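A-type flavoprotein (Giardia intestinalis, PDB 2Q9U) is a flavodiiron protein that holds FMN and a mu-oxo-diiron centre and probably passes electrons from the flavin to the irons to scavenge dioxygen. Local coordinates at residues N170-H176 and S228-W234; M193-K197 and L241-Y246; S283-E287 and G400-I404; I298-A302 and A328-V333; P343-F347 and I360-L364. All blocks are in the same frame, centred on the assembly; numbering follows the deposited sequence.

Overall arrangement
Contacts 1 and 2 belong to the beta-lactamase-like part of the chain, contacts 3, 4 and 5 to the flavodoxin-like part. Contact 1 supplies two ligands of the diiron centre, and contact 2 backs it: their centres lie about 11 Å apart, and Phe173 N meets Tyr246 OH at 2.8 Å, probably as a hydrogen bond. Contact 4 adjoins contact 5 through Leu330 and Leu364, with centres about 14 Å apart, and Arg402 joins contact 3 to Pro343 of contact 5. Contacts 1 and 5 are about 34 Å apart between centres. An FMN, probably that of another subunit as in this family, lies about 8 Å from the Asp171 side chain; the Ile360 side chain is about 11 Å from an FMN.

Contact 1: residues N170-H176 and S228-W234; sequences NDGFGQH and SAHGVSW. With FEO (mu-oxo-diiron), chain G.
Gln175 reaches Val232 through an unusual first torsion, nearly eclipsed at chi1 -16°, followed by a bend at chi2 of 75°, which together fold its carboxamide back against the second loop. There the amide imitates a peptide. Its OE1 takes the N-H of Val232 on a lone pair in the carbonyl plane (OE1 to N 2.8 Å), while its NE2 gives a nearly straight bond to Val232 O at 2.9 Å. A second bond from NE2, to Phe173 O within its own loop, holds the amide flat. Gly231, which has positive phi and no side chain, lets OE1 come close. Phe173 O also accepts the indole N-H of Trp234, in the plane of the ring, with O to NE1 2.9 Å; two donors thus grip one buried carbonyl. At the strand ends, Ala229 N binds Asn170 O at 2.7 Å. Beside these bonds the edge of the His176 imidazole points at one face of the His230 ring, CE1 above its centre, with the planes at 64°. This leaves the rim of His230 for the metal: NE2 binds one iron at 2.1 Å, and ND1 is held by Ser40. Asp171 spans both irons, OD1 to the first at 2.0 Å and OD2 to the second at 2.0 Å, as a carboxylate with two equivalent oxygens is suited to do. His85, Glu87, Asp89, His90 and His152 complete the site. An aspartate and an oxo group bridging two irons, with ligands on loops after strands, is the arrangement of the diiron centre in the metallo-beta-lactamase-like domain of flavodiiron proteins.

Contact 2: residues M193-K197 and L241-Y246; sequences MHLFK and LAIAEY
Phe196 sets its CZ over the centre of the Tyr246 ring, and this aromatic meeting dominates the contact. With CG anti to the backbone N (chi1 172°), the phenyl ring leaves helix 189-204 for its neighbour, and CZ comes to rest 3.4 Å from Tyr246 CE1. The planes are inclined at 39°, so the pair is neither stacked nor T-shaped. Apolar packing continues beside it. Ala242 is small enough to let the phenyl ring in, its CB 3.9 Å from Phe196 CE2, and Met193 curls its chain so that CE lies against Glu245 CB at 3.8 Å. The polar links pass through water. Lys197, extended beyond CG, and Glu245 cross at about a right angle; NZ and OE1 are 4.3 Å apart, too far for a salt bridge, and one water accepts from Lys197 NZ and donates to Glu245 OE1. That oxygen also pairs with Arg248, whose charge would be expected to offset its own, and OE2 is bonded to Tyr306. A second water donates to Phe196 O and accepts from Tyr246 OH (OH to water 2.8 Å), which also takes the N-H of Phe173. The segment axes cross at -31°, 11.1 Å apart at closest approach. Trp234 of strand 234-235 touches Met193, Phe196 and Ala242, Phe173 from the loop after strand 166-170 lies against both aromatic rings, and Met211 and Leu215 of helix 208-219 pack on Tyr246.

Contact 3: residues S283-E287 and G400-I404; sequences STGCE and GKRAI
Thr284 approaches Gly400 with their CA atoms 5.8 Å apart, just where helix 269-283 ends in a Schellman motif and Gly285, at phi 100°, turns the chain toward strand 287-292. The turn presents two side chains, those of Thr284 and Cys286, to helix 386-409. Thr284 straddles the backbone of that helix. Its OG1, set between the backbone N and the carbonyl carbon, comes to 3.5 Å from Gly400 CA, while its methyl CG2 leans on the next peptide, 3.8 Å from Lys401 N. Glycine suits the helix position because its bare CA admits the hydroxyl; the hydroxyl itself is bonded back to Ala281 O in the last turn of its own helix. Cys286 brings SG to within 3.6 Å of Gly400 O and places it beside the next turn, 3.8 Å from Ile404 CG1 and 4.1 Å from Ala403 CB, while Val259 of strand 258-263 touches both Cys286 and Ala403. A slim, weakly polar thiol fits this buried place. Ile404 meets both residues of the turn: its extended arm carries CD1 to 3.4 Å from Thr284 O, and its CG1 lies against the sulfur. Lys401 touches Thr284 only through its CG. Mostly apolar groups meet here, with a few polar atoms resting on carbon or sulfur, so the contact rests on van der Waals fit, without a hydrogen bond between the two segments.

Contact 4: residues I298-A302 and A328-V333; sequences ITKVA and AALNYV
Ile298 and Tyr332 form the chief bump and hollow between two helices of the flavodoxin-like fold, helices 298-306 and 324-336, each of which follows a strand of the parallel sheet. The segment axes come within 9.7 Å and cross at -50°, and alanines at the interface leave room for the tyrosine ring. The Tyr332 ring, sent across the gap with CG anti to the backbone N (chi1 -164°), rests on the first turn of helix 298-306. The end of Ile298 sits on it like a lid: CD1 lies 3.9 Å from the ring centroid and 5° from the normal, a CH-pi contact over the face. Its other branch, CG2, turns instead to the backbone of Ala329, where the small methyl side chain allows a close approach. One turn on, Ala302 makes a shallow seat for the ring, its CB 3.8 Å from Tyr332 CE2; the ring also lies against the carbonyl of Ile298, with O to CE2 3.4 Å. Further along the helices the beta-branched valines meet at about a right angle, Val301 CG1 against Val333 CG2 at 3.6 Å, and Ala329 CB flanks Val301 CG1. Met293 lies beside Val301 and Ile339 beside Val333, while Pro324 of the third subunit packs on Ile298, Ala328 and Tyr332. The tyrosine hydroxyl emerges beyond the apolar ring to meet polar partners, among them Asn202 OD1 and a water, which donates to Tyr332 OH at 2.9 Å and stands 2.7 Å from Thr299 OG1, itself also hydrogen-bonded to His34 N.

Contact 5: residues P343-F347 and I360-L364; sequences PAFAF and IVAEL
Phe345 meets Leu364 through its backbone oxygen, O to CD1 4.1 Å, and its flat ring is turned to the other side of the sheet, as is that of Phe347. There Phe345 lies among Leu277, Ala395 and Tyr373, while Phe347 touches Ala274, Ala314 and the FMN-binding Thr270. The contact itself belongs to the first half of a beta-alpha-beta unit of the flavodoxin-like fold, made by strand 344-350, helix 356-367 and strand 378-381. Strand and helix run nearly antiparallel, at 163°, with segment axes 8.7 Å apart. Residues alternate along the strand, and the two that face the helix are alanines: their short side chains let the bulky aliphatic groups come down close to the sheet. Leu364, whose CG is anti to its carbonyl carbon (chi1 -71°), forks over the first alanine, with CD1 4.1 Å and CD2 4.2 Å from Ala344 CB. Further along, Ala346 CB is enclosed by three residues of the helix, with Leu364 CD1 on its far flank at 4.3 Å. Val361 offers CG2 to the same methyl at 4.0 Å. Around them Val311 and Phe313 of strand 310-314, with Ile339 and Val372, continue the oily layer between sheet and helix. Ile360, one turn before Leu364, gives the tightest touch: its CG2 branch, anti to the backbone N, stops 3.6 Å from Ala346 CB.

Contact 1: residues N170-H176 and S228-W234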
# COMPACT_ATOMS: atom_id res chain seq x y z
N ASN A 170 -30.52 -10.24 -1.55
CA ASN A 170 -29.15 -10.80 -1.63
C ASN A 170 -28.19 -9.70 -2.16
O ASN A 170 -28.19 -8.60 -1.60
CB ASN A 170 -29.19 -12.11 -2.47
CG ASN A 170 -27.87 -12.86 -2.46
OD1 ASN A 170 -27.17 -12.90 -3.46
ND2 ASN A 170 -27.53 -13.44 -1.32
N ASP A 171 -27.39 -9.96 -3.19
CA ASP A 171 -26.45 -8.98 -3.71
C ASP A 171 -27.19 -7.74 -4.21
O ASP A 171 -26.68 -6.59 -4.12
CB ASP A 171 -25.63 -9.55 -4.88
CG ASP A 171 -24.40 -10.37 -4.43
OD1 ASP A 171 -23.86 -10.20 -3.30
OD2 ASP A 171 -23.97 -11.18 -5.27
N GLY A 172 -28.40 -7.95 -4.74
CA GLY A 172 -29.21 -6.81 -5.18
C GLY A 172 -29.37 -5.76 -4.10
O GLY A 172 -29.61 -6.08 -2.93
N PHE A 173 -29.24 -4.49 -4.50
CA PHE A 173 -29.39 -3.33 -3.60
C PHE A 173 -28.28 -3.25 -2.56
O PHE A 173 -28.37 -2.46 -1.62
CB PHE A 173 -30.77 -3.27 -2.93
CG PHE A 173 -31.89 -3.06 -3.91
CD1 PHE A 173 -32.49 -4.17 -4.54
CD2 PHE A 173 -32.32 -1.78 -4.23
CE1 PHE A 173 -33.52 -3.98 -5.48
CE2 PHE A 173 -33.35 -1.57 -5.17
CZ PHE A 173 -33.94 -2.68 -5.79
N GLY A 174 -27.22 -4.04 -2.76
CA GLY A 174 -26.12 -4.09 -1.80
C GLY A 174 -25.14 -2.94 -1.92
O GLY A 174 -25.06 -2.25 -2.96
N GLN A 175 -24.35 -2.76 -0.85
CA GLN A 175 -23.18 -1.89 -0.92
C GLN A 175 -22.14 -2.50 0.01
O GLN A 175 -22.46 -3.06 1.08
CB GLN A 175 -23.45 -0.43 -0.48
CG GLN A 175 -24.94 0.01 -0.40
CD GLN A 175 -25.65 -0.58 0.83
OE1 GLN A 175 -25.18 -0.46 1.96
NE2 GLN A 175 -26.81 -1.18 0.60
N HIS A 176 -20.87 -2.40 -0.40
CA HIS A 176 -19.77 -2.85 0.45
C HIS A 176 -19.53 -1.74 1.47
O HIS A 176 -18.77 -0.76 1.24
CB HIS A 176 -18.54 -3.20 -0.38
CG HIS A 176 -18.71 -4.42 -1.22
ND1 HIS A 176 -19.11 -5.64 -0.70
CD2 HIS A 176 -18.49 -4.63 -2.54
CE1 HIS A 176 -19.16 -6.53 -1.67
NE2 HIS A 176 -18.78 -5.95 -2.79
N SER A 228 -30.93 -6.39 2.00
CA SER A 228 -29.87 -6.81 1.10
C SER A 228 -28.85 -7.67 1.86
O SER A 228 -28.80 -7.64 3.06
CB SER A 228 -29.16 -5.56 0.55
OG SER A 228 -28.11 -5.95 -0.33
N ALA A 229 -28.02 -8.40 1.12
CA ALA A 229 -26.96 -9.24 1.72
C ALA A 229 -25.61 -8.51 1.91
O ALA A 229 -24.69 -9.07 2.51
CB ALA A 229 -26.78 -10.55 0.93
N HIS A 230 -25.51 -7.27 1.45
CA HIS A 230 -24.31 -6.44 1.71
C HIS A 230 -24.71 -5.04 2.21
O HIS A 230 -25.55 -4.37 1.58
CB HIS A 230 -23.46 -6.26 0.45
CG HIS A 230 -22.79 -7.51 -0.01
ND1 HIS A 230 -21.79 -8.14 0.70
CD2 HIS A 230 -22.95 -8.23 -1.15
CE1 HIS A 230 -21.39 -9.21 0.03
NE2 HIS A 230 -22.08 -9.28 -1.09
N GLY A 231 -24.12 -4.62 3.33
CA GLY A 231 -24.26 -3.24 3.76
C GLY A 231 -25.60 -3.00 4.42
O GLY A 231 -26.08 -3.85 5.18
N VAL A 232 -26.20 -1.84 4.14
CA VAL A 232 -27.45 -1.47 4.80
C VAL A 232 -28.66 -1.85 3.96
O VAL A 232 -28.56 -2.06 2.73
CB VAL A 232 -27.51 0.04 5.20
CG1 VAL A 232 -26.41 0.37 6.19
CG2 VAL A 232 -27.41 0.94 3.97
N SER A 233 -29.79 -1.94 4.64
CA SER A 233 -31.06 -2.30 4.01
C SER A 233 -31.93 -1.05 3.85
O SER A 233 -31.59 0.04 4.34
CB SER A 233 -31.75 -3.38 4.85
OG SER A 233 -31.02 -4.57 4.72
N TRP A 234 -33.05 -1.22 3.14
CA TRP A 234 -33.79 -0.10 2.59
C TRP A 234 -35.26 -0.11 3.03
O TRP A 234 -35.94 -1.18 3.04
CB TRP A 234 -33.74 -0.14 1.04
CG TRP A 234 -32.36 -0.13 0.48
CD1 TRP A 234 -31.58 -1.23 0.15
CD2 TRP A 234 -31.57 1.03 0.17
NE1 TRP A 234 -30.35 -0.80 -0.32
CE2 TRP A 234 -30.32 0.57 -0.32
CE3 TRP A 234 -31.80 2.41 0.29
CZ2 TRP A 234 -29.31 1.45 -0.72
CZ3 TRP A 234 -30.77 3.30 -0.11
CH2 TRP A 234 -29.55 2.80 -0.61
FE1 FEO G . -22.12 -10.87 -2.49
FE2 FEO G . -22.30 -12.31 -5.63
O FEO G . -21.94 -12.33 -3.60

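Contact 2: residues M193-K197 and L241-Y246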
# COMPACT_ATOMS: atom_id res chain seq x y z
N MET A 193 -25.78 5.91 -1.00
CA MET A 193 -26.05 5.91 -2.43
C MET A 193 -24.78 5.93 -3.23
O MET A 193 -24.70 5.28 -4.28
CB MET A 193 -26.99 7.05 -2.83
CG MET A 193 -28.43 6.84 -2.43
SD MET A 193 -29.17 5.34 -3.21
CE MET A 193 -28.82 5.60 -4.96
N HIS A 194 -23.78 6.67 -2.75
CA HIS A 194 -22.45 6.63 -3.39
C HIS A 194 -21.93 5.19 -3.47
O HIS A 194 -21.48 4.74 -4.52
CB HIS A 194 -21.48 7.54 -2.63
CG HIS A 194 -20.05 7.34 -3.00
ND1 HIS A 194 -19.42 8.06 -3.98
CD2 HIS A 194 -19.12 6.47 -2.52
CE1 HIS A 194 -18.16 7.67 -4.09
NE2 HIS A 194 -17.96 6.69 -3.22
N LEU A 195 -21.99 4.46 -2.35
CA LEU A 195 -21.46 3.08 -2.34
C LEU A 195 -22.37 2.13 -3.11
O LEU A 195 -21.91 1.14 -3.71
CB LEU A 195 -21.26 2.63 -0.89
CG LEU A 195 -20.14 3.39 -0.14
CD1 LEU A 195 -20.16 2.96 1.33
CD2 LEU A 195 -18.75 3.15 -0.78
N PHE A 196 -23.68 2.44 -3.10
CA PHE A 196 -24.68 1.66 -3.85
C PHE A 196 -24.34 1.76 -5.35
O PHE A 196 -24.37 0.77 -6.08
CB PHE A 196 -26.08 2.22 -3.54
CG PHE A 196 -27.21 1.65 -4.38
CD1 PHE A 196 -27.50 2.16 -5.65
CD2 PHE A 196 -28.01 0.62 -3.87
CE1 PHE A 196 -28.58 1.65 -6.40
CE2 PHE A 196 -29.10 0.13 -4.61
CZ PHE A 196 -29.37 0.63 -5.86
N LYS A 197 -24.00 2.97 -5.79
CA LYS A 197 -23.53 3.20 -7.18
C LYS A 197 -22.20 2.52 -7.48
O LYS A 197 -22.00 1.97 -8.58
CB LYS A 197 -23.42 4.70 -7.49
CG LYS A 197 -24.77 5.39 -7.64
CD LYS A 197 -24.55 6.90 -7.85
CE LYS A 197 -25.84 7.68 -7.79
NZ LYS A 197 -25.63 9.18 -7.85
N LEU A 241 -35.30 6.01 -3.61
CA LEU A 241 -34.07 6.47 -4.27
C LEU A 241 -33.24 5.32 -4.87
O LEU A 241 -32.72 5.41 -6.00
CB LEU A 241 -33.20 7.23 -3.25
CG LEU A 241 -33.76 8.55 -2.68
CD1 LEU A 241 -32.70 9.23 -1.78
CD2 LEU A 241 -34.22 9.49 -3.81
N ALA A 242 -33.10 4.26 -4.09
CA ALA A 242 -32.31 3.12 -4.51
C ALA A 242 -32.96 2.49 -5.77
O ALA A 242 -32.27 2.22 -6.76
CB ALA A 242 -32.24 2.11 -3.39
N ILE A 243 -34.26 2.24 -5.69
CA ILE A 243 -35.02 1.69 -6.81
C ILE A 243 -34.91 2.60 -8.04
O ILE A 243 -34.66 2.09 -9.14
CB ILE A 243 -36.51 1.46 -6.43
CG1 ILE A 243 -36.61 0.32 -5.41
CG2 ILE A 243 -37.32 1.08 -7.68
CD1 ILE A 243 -37.96 0.23 -4.70
N ALA A 244 -35.07 3.91 -7.83
CA ALA A 244 -34.98 4.89 -8.94
C ALA A 244 -33.63 4.88 -9.65
O ALA A 244 -33.58 5.01 -10.89
CB ALA A 244 -35.31 6.28 -8.46
N GLU A 245 -32.53 4.73 -8.90
CA GLU A 245 -31.19 4.64 -9.51
C GLU A 245 -31.03 3.37 -10.35
O GLU A 245 -30.55 3.43 -11.49
CB GLU A 245 -30.11 4.71 -8.42
CG GLU A 245 -28.64 4.61 -8.97
CD GLU A 245 -28.23 5.80 -9.83
OE1 GLU A 245 -28.82 6.89 -9.68
OE2 GLU A 245 -27.30 5.65 -10.65
N TYR A 246 -31.39 2.21 -9.80
CA TYR A 246 -31.39 0.97 -10.59
C TYR A 246 -32.25 1.10 -11.85
O TYR A 246 -31.87 0.63 -12.94
CB TYR A 246 -31.90 -0.20 -9.76
CG TYR A 246 -30.88 -0.95 -8.97
CD1 TYR A 246 -29.50 -0.77 -9.17
CD2 TYR A 246 -31.29 -1.91 -8.05
CE1 TYR A 246 -28.57 -1.50 -8.42
CE2 TYR A 246 -30.39 -2.64 -7.32
CZ TYR A 246 -29.03 -2.44 -7.50
OH TYR A 246 -28.17 -3.21 -6.76
O HOH W 1 -25.97 -1.80 -5.63
O HOH W 2 -28.49 9.38 -8.28

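Contact 3: residues S283-E287 and G400-I404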
# COMPACT_ATOMS: atom_id res chain seq x y z
N SER A 283 -15.32 24.09 -18.31
CA SER A 283 -15.88 25.35 -18.87
C SER A 283 -17.28 25.19 -19.46
O SER A 283 -18.02 26.18 -19.58
CB SER A 283 -14.95 25.94 -19.92
OG SER A 283 -15.00 25.21 -21.15
N THR A 284 -17.63 23.97 -19.85
CA THR A 284 -18.98 23.67 -20.40
C THR A 284 -20.08 23.50 -19.35
O THR A 284 -21.27 23.41 -19.70
CB THR A 284 -18.98 22.39 -21.28
OG1 THR A 284 -18.72 21.22 -20.48
CG2 THR A 284 -18.00 22.51 -22.39
N GLY A 285 -19.67 23.44 -18.09
CA GLY A 285 -20.56 23.23 -16.97
C GLY A 285 -20.56 21.78 -16.50
O GLY A 285 -21.32 21.42 -15.60
N CYS A 286 -19.72 20.93 -17.09
CA CYS A 286 -19.59 19.56 -16.59
C CYS A 286 -18.77 19.48 -15.31
O CYS A 286 -17.84 20.27 -15.10
CB CYS A 286 -18.91 18.66 -17.63
SG CYS A 286 -19.88 18.28 -19.08
N GLU A 287 -19.13 18.55 -14.43
CA GLU A 287 -18.19 18.06 -13.43
C GLU A 287 -17.04 17.35 -14.17
O GLU A 287 -17.24 16.73 -15.23
CB GLU A 287 -18.84 17.05 -12.47
CG GLU A 287 -17.84 16.66 -11.36
CD GLU A 287 -18.36 15.69 -10.35
OE1 GLU A 287 -19.37 15.00 -10.62
OE2 GLU A 287 -17.72 15.60 -9.27
N GLY A 400 -16.70 17.99 -23.37
CA GLY A 400 -17.73 18.43 -22.42
C GLY A 400 -19.07 18.64 -23.11
O GLY A 400 -20.12 18.18 -22.64
N LYS A 401 -19.05 19.38 -24.22
CA LYS A 401 -20.24 19.52 -25.08
C LYS A 401 -20.81 18.18 -25.52
O LYS A 401 -22.03 18.02 -25.51
CB LYS A 401 -19.99 20.38 -26.33
CG LYS A 401 -19.74 21.86 -26.02
CD LYS A 401 -19.26 22.58 -27.26
CE LYS A 401 -18.99 24.06 -26.99
NZ LYS A 401 -18.26 24.69 -28.17
N ARG A 402 -19.95 17.24 -25.94
CA ARG A 402 -20.39 15.89 -26.30
C ARG A 402 -20.97 15.10 -25.13
O ARG A 402 -21.90 14.33 -25.31
CB ARG A 402 -19.28 15.10 -26.96
CG ARG A 402 -18.93 15.57 -28.37
CD ARG A 402 -17.61 14.93 -28.82
NE ARG A 402 -17.18 15.37 -30.15
CZ ARG A 402 -17.68 14.90 -31.29
NH1 ARG A 402 -18.64 13.99 -31.27
NH2 ARG A 402 -17.22 15.35 -32.46
N ALA A 403 -20.41 15.30 -23.93
CA ALA A 403 -20.98 14.72 -22.71
C ALA A 403 -22.41 15.26 -22.47
O ALA A 403 -23.33 14.50 -22.18
CB ALA A 403 -20.11 15.03 -21.53
N ILE A 404 -22.58 16.57 -22.61
CA ILE A 404 -23.88 17.20 -22.37
C ILE A 404 -24.88 16.66 -23.39
O ILE A 404 -26.01 16.29 -23.03
CB ILE A 404 -23.76 18.72 -22.37
CG1 ILE A 404 -22.99 19.19 -21.11
CG2 ILE A 404 -25.17 19.38 -22.45
CD1 ILE A 404 -22.40 20.61 -21.22

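Contact 4: residues I298-A302 and A328-V333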
# COMPACT_ATOMS: atom_id res chain seq x y z
N ILE A 298 -8.96 0.43 -10.07
CA ILE A 298 -9.95 0.09 -11.10
C ILE A 298 -11.38 0.22 -10.54
O ILE A 298 -12.32 0.46 -11.28
CB ILE A 298 -9.69 -1.34 -11.70
CG1 ILE A 298 -9.66 -2.41 -10.57
CG2 ILE A 298 -8.40 -1.35 -12.59
CD1 ILE A 298 -9.74 -3.86 -11.06
N THR A 299 -11.54 0.04 -9.23
CA THR A 299 -12.86 0.17 -8.60
C THR A 299 -13.43 1.60 -8.75
O THR A 299 -14.62 1.81 -9.05
CB THR A 299 -12.81 -0.23 -7.10
OG1 THR A 299 -12.15 -1.50 -6.99
CG2 THR A 299 -14.25 -0.33 -6.51
N LYS A 300 -12.55 2.58 -8.55
CA LYS A 300 -12.91 3.98 -8.72
C LYS A 300 -13.07 4.35 -10.21
O LYS A 300 -13.93 5.17 -10.58
CB LYS A 300 -11.87 4.84 -7.98
CG LYS A 300 -12.04 4.60 -6.45
CD LYS A 300 -10.99 5.22 -5.56
CE LYS A 300 -11.23 4.77 -4.11
NZ LYS A 300 -10.98 3.29 -3.88
N VAL A 301 -12.26 3.74 -11.06
CA VAL A 301 -12.42 3.93 -12.51
C VAL A 301 -13.86 3.52 -12.92
O VAL A 301 -14.57 4.24 -13.66
CB VAL A 301 -11.33 3.15 -13.31
CG1 VAL A 301 -11.59 3.17 -14.82
CG2 VAL A 301 -9.90 3.73 -13.01
N ALA A 302 -14.29 2.35 -12.44
CA ALA A 302 -15.65 1.85 -12.72
C ALA A 302 -16.68 2.82 -12.15
O ALA A 302 -17.60 3.22 -12.85
CB ALA A 302 -15.85 0.43 -12.18
N ALA A 328 -5.05 -2.35 -17.80
CA ALA A 328 -5.91 -2.98 -16.79
C ALA A 328 -7.23 -2.23 -16.69
O ALA A 328 -8.31 -2.85 -16.68
CB ALA A 328 -5.19 -3.05 -15.43
N ALA A 329 -7.15 -0.89 -16.66
CA ALA A 329 -8.36 -0.06 -16.49
C ALA A 329 -9.29 -0.28 -17.68
O ALA A 329 -10.50 -0.43 -17.51
CB ALA A 329 -8.01 1.40 -16.34
N LEU A 330 -8.72 -0.35 -18.88
CA LEU A 330 -9.52 -0.62 -20.07
C LEU A 330 -10.14 -2.02 -20.10
O LEU A 330 -11.31 -2.15 -20.44
CB LEU A 330 -8.73 -0.34 -21.35
CG LEU A 330 -8.53 1.15 -21.68
CD1 LEU A 330 -7.42 1.27 -22.73
CD2 LEU A 330 -9.81 1.79 -22.24
N ASN A 331 -9.37 -3.05 -19.75
CA ASN A 331 -9.91 -4.42 -19.57
C ASN A 331 -11.14 -4.40 -18.66
O ASN A 331 -12.20 -4.98 -18.98
CB ASN A 331 -8.82 -5.35 -19.00
CG ASN A 331 -9.39 -6.69 -18.45
OD1 ASN A 331 -10.10 -6.70 -17.45
ND2 ASN A 331 -9.04 -7.80 -19.08
N TYR A 332 -11.00 -3.73 -17.52
CA TYR A 332 -12.03 -3.74 -16.50
C TYR A 332 -13.29 -3.05 -17.03
O TYR A 332 -14.40 -3.60 -16.93
CB TYR A 332 -11.55 -3.03 -15.23
CG TYR A 332 -12.39 -3.34 -14.03
CD1 TYR A 332 -12.71 -4.67 -13.68
CD2 TYR A 332 -12.87 -2.33 -13.22
CE1 TYR A 332 -13.49 -4.94 -12.53
CE2 TYR A 332 -13.61 -2.59 -12.07
CZ TYR A 332 -13.92 -3.90 -11.73
OH TYR A 332 -14.68 -4.16 -10.58
N VAL A 333 -13.09 -1.86 -17.60
CA VAL A 333 -14.19 -1.06 -18.13
C VAL A 333 -14.90 -1.75 -19.31
O VAL A 333 -16.15 -1.71 -19.42
CB VAL A 333 -13.69 0.38 -18.49
CG1 VAL A 333 -14.64 1.08 -19.42
CG2 VAL A 333 -13.50 1.20 -17.21
O HOH W 3 -12.53 -3.52 -8.67

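Contact 5: residues P343-F347 and I360-L364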
# COMPACT_ATOMS: atom_id res chain seq x y z
N PRO A 343 -19.16 9.10 -25.71
CA PRO A 343 -18.08 9.83 -26.37
C PRO A 343 -16.77 9.53 -25.64
O PRO A 343 -16.74 9.57 -24.42
CB PRO A 343 -18.47 11.29 -26.16
CG PRO A 343 -19.97 11.27 -25.99
CD PRO A 343 -20.23 10.00 -25.24
N ALA A 344 -15.71 9.17 -26.35
CA ALA A 344 -14.44 8.80 -25.71
C ALA A 344 -13.25 9.34 -26.51
O ALA A 344 -13.19 9.18 -27.74
CB ALA A 344 -14.32 7.26 -25.55
N PHE A 345 -12.31 9.97 -25.79
CA PHE A 345 -11.17 10.66 -26.39
C PHE A 345 -9.88 10.03 -25.83
O PHE A 345 -9.90 9.45 -24.73
CB PHE A 345 -11.25 12.15 -26.03
CG PHE A 345 -10.26 13.01 -26.74
CD1 PHE A 345 -10.37 13.24 -28.12
CD2 PHE A 345 -9.23 13.62 -26.04
CE1 PHE A 345 -9.46 14.06 -28.81
CE2 PHE A 345 -8.29 14.44 -26.70
CZ PHE A 345 -8.40 14.66 -28.09
N ALA A 346 -8.80 10.11 -26.60
CA ALA A 346 -7.51 9.57 -26.14
C ALA A 346 -6.39 10.54 -26.45
O ALA A 346 -6.44 11.25 -27.44
CB ALA A 346 -7.23 8.19 -26.76
N PHE A 347 -5.36 10.59 -25.59
CA PHE A 347 -4.21 11.45 -25.85
C PHE A 347 -2.98 10.91 -25.12
O PHE A 347 -3.12 10.02 -24.30
CB PHE A 347 -4.49 12.91 -25.45
CG PHE A 347 -4.85 13.09 -24.00
CD1 PHE A 347 -6.17 12.89 -23.56
CD2 PHE A 347 -3.89 13.47 -23.06
CE1 PHE A 347 -6.52 13.04 -22.22
CE2 PHE A 347 -4.24 13.63 -21.69
CZ PHE A 347 -5.56 13.44 -21.28
N ILE A 360 -4.88 2.71 -27.42
CA ILE A 360 -6.03 3.13 -26.61
C ILE A 360 -7.29 3.34 -27.49
O ILE A 360 -8.37 2.86 -27.16
CB ILE A 360 -5.73 4.40 -25.83
CG1 ILE A 360 -4.69 4.12 -24.74
CG2 ILE A 360 -7.02 4.92 -25.22
CD1 ILE A 360 -4.13 5.42 -24.09
N VAL A 361 -7.12 4.02 -28.61
CA VAL A 361 -8.22 4.25 -29.56
C VAL A 361 -8.84 2.91 -30.02
O VAL A 361 -10.07 2.76 -30.01
CB VAL A 361 -7.77 5.10 -30.79
CG1 VAL A 361 -8.73 4.92 -32.02
CG2 VAL A 361 -7.62 6.63 -30.41
N ALA A 362 -8.00 1.96 -30.40
CA ALA A 362 -8.49 0.66 -30.88
C ALA A 362 -9.27 -0.05 -29.77
O ALA A 362 -10.35 -0.63 -30.01
CB ALA A 362 -7.34 -0.20 -31.38
N GLU A 363 -8.74 0.02 -28.54
CA GLU A 363 -9.40 -0.64 -27.43
C GLU A 363 -10.72 0.06 -27.10
O GLU A 363 -11.73 -0.61 -26.87
CB GLU A 363 -8.45 -0.73 -26.21
CG GLU A 363 -9.10 -1.29 -24.95
CD GLU A 363 -9.62 -2.72 -25.05
OE1 GLU A 363 -9.16 -3.50 -25.91
OE2 GLU A 363 -10.48 -3.07 -24.21
N LEU A 364 -10.73 1.38 -27.09
CA LEU A 364 -11.99 2.14 -26.85
C LEU A 364 -13.07 1.84 -27.90
O LEU A 364 -14.25 1.66 -27.58
CB LEU A 364 -11.72 3.64 -26.83
CG LEU A 364 -10.96 4.18 -25.63
CD1 LEU A 364 -10.60 5.63 -25.95
CD2 LEU A 364 -11.84 4.14 -24.38